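Local structure of NS1 (4KW3) at residues Phe207-Leu212 against Ala262-Glu267; Gln136-Ile141 against Gly179-Asn184; Glu43-Gln48 against Asp63-Ser68. The protein probably uses this N-terminal nuclease domain to recognise and nick the viral replication origin, starting rolling-circle replication, while the full-length protein also unwinds DNA. One frame throughout, in Å; residues are numbered along the deposited sequence.

In the fold
The three contacts do not touch one another, with centres 30 to 32 Å apart, and they join different elements of one nuclease domain. Contact 1 is mostly buried and pairs helix 204-212, which carries Tyr211, the predicted nuclease residue, with the late helix 257-268. It combines hydrocarbon packing with a salt bridge. Contact 2 is partly buried: an aromatic side chain from helix 134-149 packs on a glycine-rich turn. No clear hydrogen bond crosses between its segments; Thr181 and Asn184 are bonded to each other within the turn. Contact 3, also partly buried, lies across the chain's centre from contact 2. It joins two short helices around one leucine, away from the annotated sites, with no hydrogen bond between its segments.

Contact 1: residues Phe207-Leu212 against Ala262-Glu267; sequences FFKNYL and ATLDNE
Lys209 and Leu264 meet where segments 207-212 and 262-267 come closest, with CA atoms 6.8 Å apart, and they illustrate how one lysine can serve both halves of a helix contact. The dense half is hydrocarbon. Lys209 CG lies 4.0 Å from Leu264 CB as the two side chains run past each other in opposite directions, and Leu264 CD1 reaches obliquely to the Phe208 ring, 4.1 Å from Phe208 CD2. The short helical segments cross at -124°, with axes 10.2 Å apart.

Towards the more open margin the contact becomes ionic. The Lys209 chain leaves with CG anti to the backbone N and then bends at chi3 (72°), which turns the ammonium group to the partly exposed Asp265. Lys209 NZ forms a salt bridge of 2.6 Å with Asp265 OD1, approaching from almost straight beyond the oxygen. A second bond, to the carbonyl oxygen of Ile269, helps satisfy the same nitrogen.

Two residues after Lys209 comes Tyr211, the predicted nuclease residue, whose side chain takes no part in the contact. Beyond the two helices, Phe208 packs on Thr245 and Ile247 of strand 241-247, while Leu212 rests against His117 and Ile119 of strand 114-122.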
ATOM      1  N   PHE A 207      -0.559  -6.050 -14.950  1.00 42.19           N
ATOM      2  CA  PHE A 207      -1.344  -6.202 -13.736  1.00 37.25           C
ATOM      3  C   PHE A 207      -1.448  -4.847 -13.029  1.00 42.29           C
ATOM      4  O   PHE A 207      -2.527  -4.459 -12.555  1.00 45.60           O
ATOM      5  CB  PHE A 207      -0.767  -7.275 -12.824  1.00 31.58           C
ATOM      6  CG  PHE A 207      -1.480  -7.377 -11.529  1.00 34.77           C
ATOM      7  CD1 PHE A 207      -2.744  -7.952 -11.472  1.00 35.68           C
ATOM      8  CD2 PHE A 207      -0.923  -6.834 -10.372  1.00 33.37           C
ATOM      9  CE1 PHE A 207      -3.442  -8.017 -10.287  1.00 36.84           C
ATOM     10  CE2 PHE A 207      -1.602  -6.898  -9.173  1.00 33.05           C
ATOM     11  CZ  PHE A 207      -2.866  -7.489  -9.123  1.00 39.74           C
ATOM     12  N   PHE A 208      -0.326  -4.130 -12.984  1.00 36.97           N
ATOM     13  CA  PHE A 208      -0.284  -2.749 -12.482  1.00 40.23           C
ATOM     14  C   PHE A 208      -1.252  -1.849 -13.250  1.00 44.04           C
ATOM     15  O   PHE A 208      -2.103  -1.179 -12.657  1.00 39.71           O
ATOM     16  CB  PHE A 208       1.145  -2.196 -12.614  1.00 42.99           C
ATOM     17  CG  PHE A 208       1.314  -0.771 -12.129  1.00 39.45           C
ATOM     18  CD1 PHE A 208       0.822  -0.370 -10.890  1.00 34.60           C
ATOM     19  CD2 PHE A 208       1.992   0.160 -12.910  1.00 40.55           C
ATOM     20  CE1 PHE A 208       0.992   0.933 -10.440  1.00 37.14           C
ATOM     21  CE2 PHE A 208       2.161   1.488 -12.472  1.00 44.93           C
ATOM     22  CZ  PHE A 208       1.659   1.871 -11.230  1.00 39.79           C
ATOM     23  N   LYS A 209      -1.117  -1.851 -14.577  1.00 39.27           N
ATOM     24  CA  LYS A 209      -1.877  -0.959 -15.439  1.00 41.37           C
ATOM     25  C   LYS A 209      -3.365  -1.254 -15.373  1.00 46.50           C
ATOM     26  O   LYS A 209      -4.182  -0.325 -15.274  1.00 38.81           O
ATOM     27  CB  LYS A 209      -1.415  -1.072 -16.890  1.00 45.26           C
ATOM     28  CG  LYS A 209      -2.152  -0.116 -17.823  1.00 47.55           C
ATOM     29  CD  LYS A 209      -2.057  -0.500 -19.303  1.00 42.34           C
ATOM     30  CE  LYS A 209      -2.884  -1.712 -19.598  1.00 47.59           C
ATOM     31  NZ  LYS A 209      -3.053  -1.948 -21.062  1.00 52.99           N
ATOM     32  N   ASN A 210      -3.717  -2.544 -15.389  1.00 33.89           N
ATOM     33  CA  ASN A 210      -5.122  -2.903 -15.496  1.00 39.98           C
ATOM     34  C   ASN A 210      -5.867  -3.081 -14.193  1.00 44.12           C
ATOM     35  O   ASN A 210      -7.073  -2.825 -14.151  1.00 42.27           O
ATOM     36  CB  ASN A 210      -5.308  -4.142 -16.380  1.00 34.34           C
ATOM     37  CG  ASN A 210      -5.020  -3.842 -17.807  1.00 41.07           C
ATOM     38  OD1 ASN A 210      -5.353  -2.758 -18.277  1.00 48.44           O
ATOM     39  ND2 ASN A 210      -4.359  -4.760 -18.501  1.00 45.96           N
ATOM     40  N   TYR A 211      -5.168  -3.458 -13.125  1.00 44.24           N
ATOM     41  CA  TYR A 211      -5.879  -3.707 -11.882  1.00 46.75           C
ATOM     42  C   TYR A 211      -5.567  -2.654 -10.811  1.00 38.20           C
ATOM     43  O   TYR A 211      -6.468  -2.202 -10.136  1.00 49.24           O
ATOM     44  CB  TYR A 211      -5.681  -5.148 -11.326  1.00 27.87           C
ATOM     45  CG  TYR A 211      -6.328  -5.250  -9.958  1.00 42.92           C
ATOM     46  CD1 TYR A 211      -7.711  -5.456  -9.831  1.00 40.04           C
ATOM     47  CD2 TYR A 211      -5.579  -5.056  -8.789  1.00 40.75           C
ATOM     48  CE1 TYR A 211      -8.324  -5.481  -8.579  1.00 41.25           C
ATOM     49  CE2 TYR A 211      -6.184  -5.081  -7.534  1.00 47.89           C
ATOM     50  CZ  TYR A 211      -7.562  -5.287  -7.439  1.00 56.88           C
ATOM     51  OH  TYR A 211      -8.173  -5.312  -6.201  1.00 69.74           O
ATOM     52  N   LEU A 212      -4.324  -2.210 -10.695  1.00 41.43           N
ATOM     53  CA  LEU A 212      -3.973  -1.262  -9.628  1.00 36.33           C
ATOM     54  C   LEU A 212      -4.219   0.218 -10.014  1.00 43.66           C
ATOM     55  O   LEU A 212      -4.721   0.996  -9.203  1.00 41.18           O
ATOM     56  CB  LEU A 212      -2.526  -1.473  -9.187  1.00 34.82           C
ATOM     57  CG  LEU A 212      -2.196  -2.796  -8.476  1.00 44.19           C
ATOM     58  CD1 LEU A 212      -0.719  -2.834  -8.117  1.00 39.85           C
ATOM     59  CD2 LEU A 212      -3.053  -2.972  -7.207  1.00 36.30           C
ATOM     60  N   ALA A 262      -2.812   6.347 -18.966  1.00 50.75           N
ATOM     61  CA  ALA A 262      -3.057   6.574 -20.386  1.00 49.81           C
ATOM     62  C   ALA A 262      -1.787   6.303 -21.191  1.00 45.46           C
ATOM     63  O   ALA A 262      -1.830   5.655 -22.228  1.00 47.52           O
ATOM     64  CB  ALA A 262      -3.525   8.000 -20.613  1.00 31.67           C
ATOM     65  N   THR A 263      -0.655   6.809 -20.705  1.00 34.95           N
ATOM     66  CA  THR A 263       0.617   6.573 -21.359  1.00 38.59           C
ATOM     67  C   THR A 263       0.954   5.077 -21.413  1.00 53.59           C
ATOM     68  O   THR A 263       1.322   4.569 -22.468  1.00 62.36           O
ATOM     69  CB  THR A 263       1.747   7.338 -20.658  1.00 44.95           C
ATOM     70  OG1 THR A 263       1.472   8.744 -20.709  1.00 54.32           O
ATOM     71  CG2 THR A 263       3.079   7.054 -21.324  1.00 40.08           C
ATOM     72  N   LEU A 264       0.819   4.368 -20.288  1.00 46.86           N
ATOM     73  CA  LEU A 264       1.003   2.914 -20.297  1.00 47.42           C
ATOM     74  C   LEU A 264       0.064   2.218 -21.275  1.00 45.49           C
ATOM     75  O   LEU A 264       0.466   1.319 -22.003  1.00 40.63           O
ATOM     76  CB  LEU A 264       0.832   2.303 -18.904  1.00 38.09           C
ATOM     77  CG  LEU A 264       1.921   2.624 -17.890  1.00 40.93           C
ATOM     78  CD1 LEU A 264       1.633   1.922 -16.564  1.00 43.82           C
ATOM     79  CD2 LEU A 264       3.284   2.246 -18.437  1.00 46.50           C
ATOM     80  N   ASP A 265      -1.191   2.641 -21.292  1.00 42.41           N
ATOM     81  CA  ASP A 265      -2.197   1.955 -22.088  1.00 47.80           C
ATOM     82  C   ASP A 265      -2.046   2.218 -23.590  1.00 51.32           C
ATOM     83  O   ASP A 265      -2.398   1.380 -24.412  1.00 58.07           O
ATOM     84  CB  ASP A 265      -3.597   2.331 -21.606  1.00 42.77           C
ATOM     85  CG  ASP A 265      -4.632   1.292 -21.959  1.00 49.47           C
ATOM     86  OD1 ASP A 265      -4.275   0.090 -22.025  1.00 56.30           O
ATOM     87  OD2 ASP A 265      -5.808   1.676 -22.157  1.00 55.42           O
ATOM     88  N   ASN A 266      -1.490   3.365 -23.946  1.00 52.24           N
ATOM     89  CA  ASN A 266      -1.363   3.732 -25.354  1.00 56.42           C
ATOM     90  C   ASN A 266      -0.001   3.503 -26.022  1.00 61.52           C
ATOM     91  O   ASN A 266       0.048   3.046 -27.154  1.00 71.09           O
ATOM     92  CB  ASN A 266      -1.845   5.170 -25.584  1.00 53.60           C
ATOM     93  CG  ASN A 266      -3.273   5.393 -25.090  1.00 64.41           C
ATOM     94  OD1 ASN A 266      -3.517   6.230 -24.218  1.00 76.35           O
ATOM     95  ND2 ASN A 266      -4.221   4.647 -25.648  1.00 65.20           N
ATOM     96  N   GLU A 267       1.090   3.816 -25.325  1.00 54.04           N
ATOM     97  CA  GLU A 267       2.426   3.782 -25.914  1.00 51.15           C
ATOM     98  C   GLU A 267       3.242   2.590 -25.456  1.00 61.68           C
ATOM     99  O   GLU A 267       4.013   2.013 -26.223  1.00 77.84           O
ATOM    100  CB  GLU A 267       3.191   5.034 -25.524  1.00 48.30           C
ATOM    101  CG  GLU A 267       2.347   6.273 -25.632  1.00 71.43           C
ATOM    102  CD  GLU A 267       3.119   7.516 -25.281  1.00 94.98           C
ATOM    103  OE1 GLU A 267       4.340   7.388 -24.993  1.00101.06           O
ATOM    104  OE2 GLU A 267       2.493   8.605 -25.274  1.00 97.80           O
TER

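Contact 2: residues Gln136-Ile141 against Gly179-Asn184; sequences QFYGLI and GVTGGN
Tyr138 packs its ring on Thr181 and Asn184, the two ends of a type I' beta turn that leads into strand 185-191. It exemplifies an aromatic side chain packed against a tight turn in a nuclease domain of the Rep clan. Helix 134-149 enters this region with Gln136, which is directed away from the turn and is bound through OE1 to Lys93. Phe137 follows on another face of the helix, making an edge-to-face stack with Tyr18.

Tyr138 then carries the contact. Its CG is anti to the backbone N (chi1 -170°), and the ring extends from the helix to the turn. On the CD2/CE2 side of the ring the partner is Thr181, with Tyr138 CE2 3.6 Å from Thr181 O and Tyr138 CD2 4.0 Å from Thr181 CB. On the CE1 side it is Asn184, whose CB is 3.7 Å from Tyr138 CE1; Thr181 O and Asn184 CB both approach the ring obliquely. The Tyr138 ring and the Asn184 side-chain amide are 26° from parallel. One turn later, Ile141 packs on Phe20 and Met185, joining the helix to the sheet beside the same turn.

In the second segment, Gly179 ends helix 160-177 as the C-prime residue of a Schellman motif. Gly182 and Gly183, both with positive phi, form the middle of the beta turn. An ST turn reinforces it: Thr181 OG1 accepts from Gly183 N at 3.1 Å. Thr181 O is gripped twice, by Asn184 N at 3.0 Å and by Asn184 ND2 at 2.9 Å, the latter lying in the carbonyl plane on a lone pair.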
ATOM      1  N   GLN A 136       8.083 -14.489   6.579  1.00 44.04           N
ATOM      2  CA  GLN A 136       9.255 -13.649   6.688  1.00 43.00           C
ATOM      3  C   GLN A 136       8.918 -12.229   6.231  1.00 46.76           C
ATOM      4  O   GLN A 136       9.240 -11.254   6.913  1.00 53.89           O
ATOM      5  CB  GLN A 136      10.377 -14.247   5.840  1.00 41.30           C
ATOM      6  CG  GLN A 136      11.666 -13.470   5.796  1.00 66.53           C
ATOM      7  CD  GLN A 136      12.598 -13.942   4.686  1.00 63.79           C
ATOM      8  OE1 GLN A 136      12.205 -14.720   3.811  1.00 62.13           O
ATOM      9  NE2 GLN A 136      13.852 -13.505   4.743  1.00 59.89           N
ATOM     10  N   PHE A 137       8.253 -12.131   5.082  1.00 38.71           N
ATOM     11  CA  PHE A 137       7.868 -10.858   4.495  1.00 39.74           C
ATOM     12  C   PHE A 137       6.929 -10.136   5.457  1.00 39.80           C
ATOM     13  O   PHE A 137       7.099  -8.945   5.727  1.00 41.15           O
ATOM     14  CB  PHE A 137       7.194 -11.085   3.138  1.00 44.10           C
ATOM     15  CG  PHE A 137       7.189  -9.870   2.237  1.00 50.12           C
ATOM     16  CD1 PHE A 137       7.637  -8.631   2.694  1.00 50.94           C
ATOM     17  CD2 PHE A 137       6.728  -9.970   0.928  1.00 41.92           C
ATOM     18  CE1 PHE A 137       7.635  -7.511   1.860  1.00 41.39           C
ATOM     19  CE2 PHE A 137       6.706  -8.859   0.099  1.00 47.18           C
ATOM     20  CZ  PHE A 137       7.169  -7.626   0.561  1.00 42.95           C
ATOM     21  N   TYR A 138       5.948 -10.874   5.967  1.00 38.38           N
ATOM     22  CA  TYR A 138       4.999 -10.381   6.963  1.00 44.52           C
ATOM     23  C   TYR A 138       5.719  -9.783   8.175  1.00 53.11           C
ATOM     24  O   TYR A 138       5.353  -8.705   8.654  1.00 57.49           O
ATOM     25  CB  TYR A 138       4.092 -11.520   7.425  1.00 36.73           C
ATOM     26  CG  TYR A 138       2.903 -11.099   8.272  1.00 42.37           C
ATOM     27  CD1 TYR A 138       2.088 -10.033   7.895  1.00 43.38           C
ATOM     28  CD2 TYR A 138       2.575 -11.794   9.436  1.00 41.44           C
ATOM     29  CE1 TYR A 138       0.986  -9.659   8.667  1.00 44.47           C
ATOM     30  CE2 TYR A 138       1.493 -11.431  10.207  1.00 45.04           C
ATOM     31  CZ  TYR A 138       0.704 -10.359   9.826  1.00 47.71           C
ATOM     32  OH  TYR A 138      -0.371 -10.014  10.605  1.00 48.59           O
ATOM     33  N   GLY A 139       6.744 -10.477   8.661  1.00 50.70           N
ATOM     34  CA  GLY A 139       7.463 -10.039   9.840  1.00 39.86           C
ATOM     35  C   GLY A 139       8.275  -8.780   9.602  1.00 48.05           C
ATOM     36  O   GLY A 139       8.308  -7.882  10.432  1.00 52.12           O
ATOM     37  N   LEU A 140       8.930  -8.716   8.456  1.00 44.41           N
ATOM     38  CA  LEU A 140       9.652  -7.532   8.064  1.00 44.03           C
ATOM     39  C   LEU A 140       8.704  -6.325   7.942  1.00 55.75           C
ATOM     40  O   LEU A 140       9.060  -5.208   8.322  1.00 58.17           O
ATOM     41  CB  LEU A 140      10.362  -7.782   6.742  1.00 40.11           C
ATOM     42  CG  LEU A 140      11.454  -8.851   6.746  1.00 42.69           C
ATOM     43  CD1 LEU A 140      12.006  -9.025   5.331  1.00 43.63           C
ATOM     44  CD2 LEU A 140      12.550  -8.470   7.696  1.00 41.48           C
ATOM     45  N   ILE A 141       7.506  -6.551   7.402  1.00 47.80           N
ATOM     46  CA  ILE A 141       6.535  -5.469   7.243  1.00 44.07           C
ATOM     47  C   ILE A 141       6.122  -4.971   8.601  1.00 47.80           C
ATOM     48  O   ILE A 141       6.082  -3.764   8.833  1.00 44.27           O
ATOM     49  CB  ILE A 141       5.286  -5.891   6.459  1.00 39.57           C
ATOM     50  CG1 ILE A 141       5.601  -5.963   4.963  1.00 47.16           C
ATOM     51  CG2 ILE A 141       4.140  -4.909   6.692  1.00 33.91           C
ATOM     52  CD1 ILE A 141       4.512  -6.636   4.129  1.00 51.01           C
ATOM     53  N   GLY A 179       6.452 -18.512  11.465  1.00 58.75           N
ATOM     54  CA  GLY A 179       5.825 -18.903  10.219  1.00 55.13           C
ATOM     55  C   GLY A 179       4.318 -18.825  10.146  1.00 54.68           C
ATOM     56  O   GLY A 179       3.710 -19.308   9.194  1.00 65.94           O
ATOM     57  N   VAL A 180       3.707 -18.181  11.125  1.00 48.60           N
ATOM     58  CA  VAL A 180       2.274 -17.949  11.075  1.00 53.68           C
ATOM     59  C   VAL A 180       1.975 -16.513  10.629  1.00 58.16           C
ATOM     60  O   VAL A 180       2.576 -15.571  11.135  1.00 66.19           O
ATOM     61  CB  VAL A 180       1.652 -18.194  12.459  1.00 56.92           C
ATOM     62  CG1 VAL A 180       0.150 -17.932  12.433  1.00 50.81           C
ATOM     63  CG2 VAL A 180       1.950 -19.603  12.902  1.00 46.08           C
ATOM     64  N   THR A 181       1.046 -16.351   9.685  1.00 56.05           N
ATOM     65  CA  THR A 181       0.657 -15.024   9.190  1.00 51.86           C
ATOM     66  C   THR A 181      -0.799 -14.684   9.471  1.00 51.62           C
ATOM     67  O   THR A 181      -1.229 -13.546   9.253  1.00 48.06           O
ATOM     68  CB  THR A 181       0.803 -14.908   7.673  1.00 42.98           C
ATOM     69  OG1 THR A 181      -0.198 -15.726   7.050  1.00 44.42           O
ATOM     70  CG2 THR A 181       2.172 -15.340   7.227  1.00 51.58           C
ATOM     71  N   GLY A 182      -1.567 -15.683   9.893  1.00 45.98           N
ATOM     72  CA  GLY A 182      -2.983 -15.504  10.136  1.00 39.31           C
ATOM     73  C   GLY A 182      -3.776 -15.180   8.888  1.00 45.11           C
ATOM     74  O   GLY A 182      -4.896 -14.703   8.985  1.00 58.17           O
ATOM     75  N   GLY A 183      -3.206 -15.439   7.715  1.00 43.57           N
ATOM     76  CA  GLY A 183      -3.861 -15.087   6.466  1.00 42.48           C
ATOM     77  C   GLY A 183      -3.665 -13.643   6.024  1.00 51.10           C
ATOM     78  O   GLY A 183      -4.209 -13.223   5.006  1.00 57.64           O
ATOM     79  N   ASN A 184      -2.881 -12.888   6.788  1.00 48.62           N
ATOM     80  CA  ASN A 184      -2.655 -11.466   6.541  1.00 47.07           C
ATOM     81  C   ASN A 184      -1.486 -11.181   5.620  1.00 45.24           C
ATOM     82  O   ASN A 184      -1.126 -10.028   5.391  1.00 43.57           O
ATOM     83  CB  ASN A 184      -2.455 -10.741   7.862  1.00 53.14           C
ATOM     84  CG  ASN A 184      -3.607 -10.947   8.789  1.00 52.34           C
ATOM     85  OD1 ASN A 184      -4.720 -10.527   8.498  1.00 58.12           O
ATOM     86  ND2 ASN A 184      -3.364 -11.617   9.899  1.00 51.87           N
TER

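Contact 3: residues Glu43-Gln48 against Asp63-Ser68; sequences EQSMIQ and DDLLIS
Ser45 and Leu65 mark the closest backbone approach, with CA atoms 6.5 Å apart, between two short helical segments whose axes lie 10.2 Å from each other. The N-to-C directions differ by 146°, so the pair is roughly antiparallel, as expected of a helical hairpin: helix 43-49 and helix 60-69 follow each other in the chain with a loop between them. Here one leucine carries most of the contact.

Leu65 is the bridging residue. Its two methyl branches divide between residues one helical turn apart on the facing helix. Leu65 CD1 lies 3.8 Å from Ser45 OG and Leu65 CD2 3.7 Å from Gln48 CB. Leu65 CG, where the branches part, is 3.9 Å from Ser45 O. Gln48 therefore contributes mainly the base of its side chain, the rest running on in extended form and crossing Leu65 at a slant. Around the same interface, Leu65 also touches Cys52 in the connecting loop, Gln48 packs on Ile61, and Ser45 on Leu69.

The interface carries no hydrogen bond from one segment to the other. Ser45 OG and Ser68 OG are 4.2 Å apart; Ser68 bonds within its own helix. With its OG lodged between backbone N and carbonyl carbon (chi1 75°), the Ser68 hydroxyl donates to the backbone oxygen of the residue three positions earlier, Ser68 OG lying 2.9 Å from Leu65 O and tilted 22° from the carbonyl plane.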
ATOM      1  N   GLU A  43      -3.423  14.385  12.386  1.00 59.04           N
ATOM      2  CA  GLU A  43      -4.699  13.962  12.960  1.00 63.40           C
ATOM      3  C   GLU A  43      -5.762  15.043  12.850  1.00 61.84           C
ATOM      4  O   GLU A  43      -6.926  14.739  12.618  1.00 68.49           O
ATOM      5  CB  GLU A  43      -4.564  13.427  14.395  1.00 53.18           C
ATOM      6  CG  GLU A  43      -3.461  14.027  15.196  1.00 68.30           C
ATOM      7  CD  GLU A  43      -2.153  13.270  15.098  1.00 65.72           C
ATOM      8  OE1 GLU A  43      -1.990  12.283  15.846  1.00 71.33           O
ATOM      9  OE2 GLU A  43      -1.278  13.695  14.317  1.00 59.82           O
ATOM     10  N   GLN A  44      -5.354  16.301  12.958  1.00 67.39           N
ATOM     11  CA  GLN A  44      -6.301  17.400  12.827  1.00 70.95           C
ATOM     12  C   GLN A  44      -6.721  17.590  11.381  1.00 65.78           C
ATOM     13  O   GLN A  44      -7.905  17.775  11.093  1.00 61.28           O
ATOM     14  CB  GLN A  44      -5.712  18.701  13.357  1.00 72.75           C
ATOM     15  CG  GLN A  44      -6.745  19.777  13.515  1.00 76.57           C
ATOM     16  CD  GLN A  44      -7.896  19.339  14.404  1.00 89.77           C
ATOM     17  OE1 GLN A  44      -9.057  19.654  14.133  1.00 93.43           O
ATOM     18  NE2 GLN A  44      -7.580  18.606  15.474  1.00 92.53           N
ATOM     19  N   SER A  45      -5.745  17.537  10.477  1.00 53.26           N
ATOM     20  CA  SER A  45      -6.037  17.612   9.057  1.00 47.74           C
ATOM     21  C   SER A  45      -7.078  16.562   8.636  1.00 55.42           C
ATOM     22  O   SER A  45      -8.012  16.889   7.905  1.00 55.86           O
ATOM     23  CB  SER A  45      -4.757  17.436   8.247  1.00 54.85           C
ATOM     24  OG  SER A  45      -3.936  18.586   8.324  1.00 64.45           O
ATOM     25  N   MET A  46      -6.940  15.325   9.126  1.00 49.10           N
ATOM     26  CA  MET A  46      -7.892  14.256   8.817  1.00 45.87           C
ATOM     27  C   MET A  46      -9.306  14.601   9.259  1.00 57.64           C
ATOM     28  O   MET A  46     -10.272  14.356   8.529  1.00 61.94           O
ATOM     29  CB  MET A  46      -7.488  12.920   9.473  1.00 48.27           C
ATOM     30  CG  MET A  46      -6.136  12.362   9.031  1.00 44.46           C
ATOM     31  SD  MET A  46      -5.944  12.265   7.240  1.00 50.74           S
ATOM     32  CE  MET A  46      -6.903  10.797   6.875  1.00 36.62           C
ATOM     33  N   ILE A  47      -9.433  15.194  10.441  1.00 60.04           N
ATOM     34  CA  ILE A  47     -10.751  15.582  10.931  1.00 66.10           C
ATOM     35  C   ILE A  47     -11.408  16.654  10.063  1.00 63.73           C
ATOM     36  O   ILE A  47     -12.576  16.532   9.695  1.00 57.59           O
ATOM     37  CB  ILE A  47     -10.679  16.072  12.386  1.00 63.43           C
ATOM     38  CG1 ILE A  47     -10.224  14.919  13.280  1.00 53.33           C
ATOM     39  CG2 ILE A  47     -12.040  16.585  12.849  1.00 51.48           C
ATOM     40  CD1 ILE A  47     -10.094  15.266  14.716  1.00 45.85           C
ATOM     41  N   GLN A  48     -10.644  17.686   9.729  1.00 63.45           N
ATOM     42  CA  GLN A  48     -11.129  18.778   8.902  1.00 65.29           C
ATOM     43  C   GLN A  48     -11.588  18.268   7.543  1.00 65.04           C
ATOM     44  O   GLN A  48     -12.565  18.762   6.978  1.00 71.82           O
ATOM     45  CB  GLN A  48     -10.017  19.803   8.718  1.00 69.92           C
ATOM     46  CG  GLN A  48     -10.487  21.226   8.704  1.00 87.89           C
ATOM     47  CD  GLN A  48      -9.338  22.180   8.886  1.00100.65           C
ATOM     48  OE1 GLN A  48      -8.287  21.802   9.418  1.00102.46           O
ATOM     49  NE2 GLN A  48      -9.516  23.420   8.434  1.00101.33           N
ATOM     50  N   ASP A  63      -8.656  21.803  -0.951  1.00 55.83           N
ATOM     51  CA  ASP A  63      -7.507  21.715  -1.853  1.00 63.00           C
ATOM     52  C   ASP A  63      -6.167  21.828  -1.116  1.00 69.86           C
ATOM     53  O   ASP A  63      -5.239  21.089  -1.424  1.00 77.04           O
ATOM     54  CB  ASP A  63      -7.610  22.759  -2.957  1.00 61.12           C
ATOM     55  CG  ASP A  63      -8.838  22.570  -3.825  1.00 61.61           C
ATOM     56  OD1 ASP A  63      -9.258  21.394  -3.998  1.00 51.99           O
ATOM     57  OD2 ASP A  63      -9.409  23.607  -4.283  1.00 60.86           O
ATOM     58  N   ASP A  64      -6.068  22.752  -0.157  1.00 72.08           N
ATOM     59  CA  ASP A  64      -4.842  22.932   0.630  1.00 67.20           C
ATOM     60  C   ASP A  64      -4.573  21.769   1.563  1.00 63.63           C
ATOM     61  O   ASP A  64      -3.449  21.247   1.634  1.00 68.91           O
ATOM     62  CB  ASP A  64      -4.921  24.218   1.453  1.00 62.30           C
ATOM     63  CG  ASP A  64      -4.793  25.450   0.602  1.00 77.00           C
ATOM     64  OD1 ASP A  64      -4.669  25.301  -0.639  1.00 82.32           O
ATOM     65  OD2 ASP A  64      -4.854  26.566   1.167  1.00 87.68           O
ATOM     66  N   LEU A  65      -5.625  21.377   2.269  1.00 51.22           N
ATOM     67  CA  LEU A  65      -5.608  20.247   3.183  1.00 50.39           C
ATOM     68  C   LEU A  65      -4.980  19.033   2.473  1.00 60.10           C
ATOM     69  O   LEU A  65      -4.016  18.439   2.968  1.00 59.55           O
ATOM     70  CB  LEU A  65      -7.040  19.977   3.629  1.00 49.82           C
ATOM     71  CG  LEU A  65      -7.381  19.400   4.992  1.00 71.75           C
ATOM     72  CD1 LEU A  65      -6.546  20.066   6.072  1.00 78.49           C
ATOM     73  CD2 LEU A  65      -8.870  19.664   5.252  1.00 75.66           C
ATOM     74  N   LEU A  66      -5.482  18.721   1.277  1.00 55.88           N
ATOM     75  CA  LEU A  66      -4.959  17.612   0.485  1.00 50.80           C
ATOM     76  C   LEU A  66      -3.517  17.831   0.057  1.00 51.28           C
ATOM     77  O   LEU A  66      -2.713  16.899   0.087  1.00 56.80           O
ATOM     78  CB  LEU A  66      -5.850  17.337  -0.728  1.00 47.63           C
ATOM     79  CG  LEU A  66      -7.204  16.765  -0.329  1.00 48.77           C
ATOM     80  CD1 LEU A  66      -8.103  16.669  -1.524  1.00 39.13           C
ATOM     81  CD2 LEU A  66      -7.010  15.392   0.346  1.00 43.16           C
ATOM     82  N   ILE A  67      -3.187  19.048  -0.362  1.00 54.02           N
ATOM     83  CA  ILE A  67      -1.791  19.374  -0.648  1.00 60.99           C
ATOM     84  C   ILE A  67      -0.892  19.160   0.582  1.00 61.74           C
ATOM     85  O   ILE A  67       0.209  18.619   0.456  1.00 66.02           O
ATOM     86  CB  ILE A  67      -1.620  20.818  -1.198  1.00 64.36           C
ATOM     87  CG1 ILE A  67      -2.144  20.889  -2.624  1.00 65.78           C
ATOM     88  CG2 ILE A  67      -0.162  21.185  -1.282  1.00 56.38           C
ATOM     89  CD1 ILE A  67      -1.415  19.911  -3.556  1.00 69.17           C
ATOM     90  N   SER A  68      -1.375  19.498   1.777  1.00 44.42           N
ATOM     91  CA  SER A  68      -0.492  19.383   2.924  1.00 56.38           C
ATOM     92  C   SER A  68      -0.372  17.915   3.350  1.00 59.01           C
ATOM     93  O   SER A  68       0.600  17.525   3.986  1.00 59.72           O
ATOM     94  CB  SER A  68      -0.954  20.244   4.110  1.00 50.36           C
ATOM     95  OG  SER A  68      -2.062  19.674   4.777  1.00 58.70           O
TER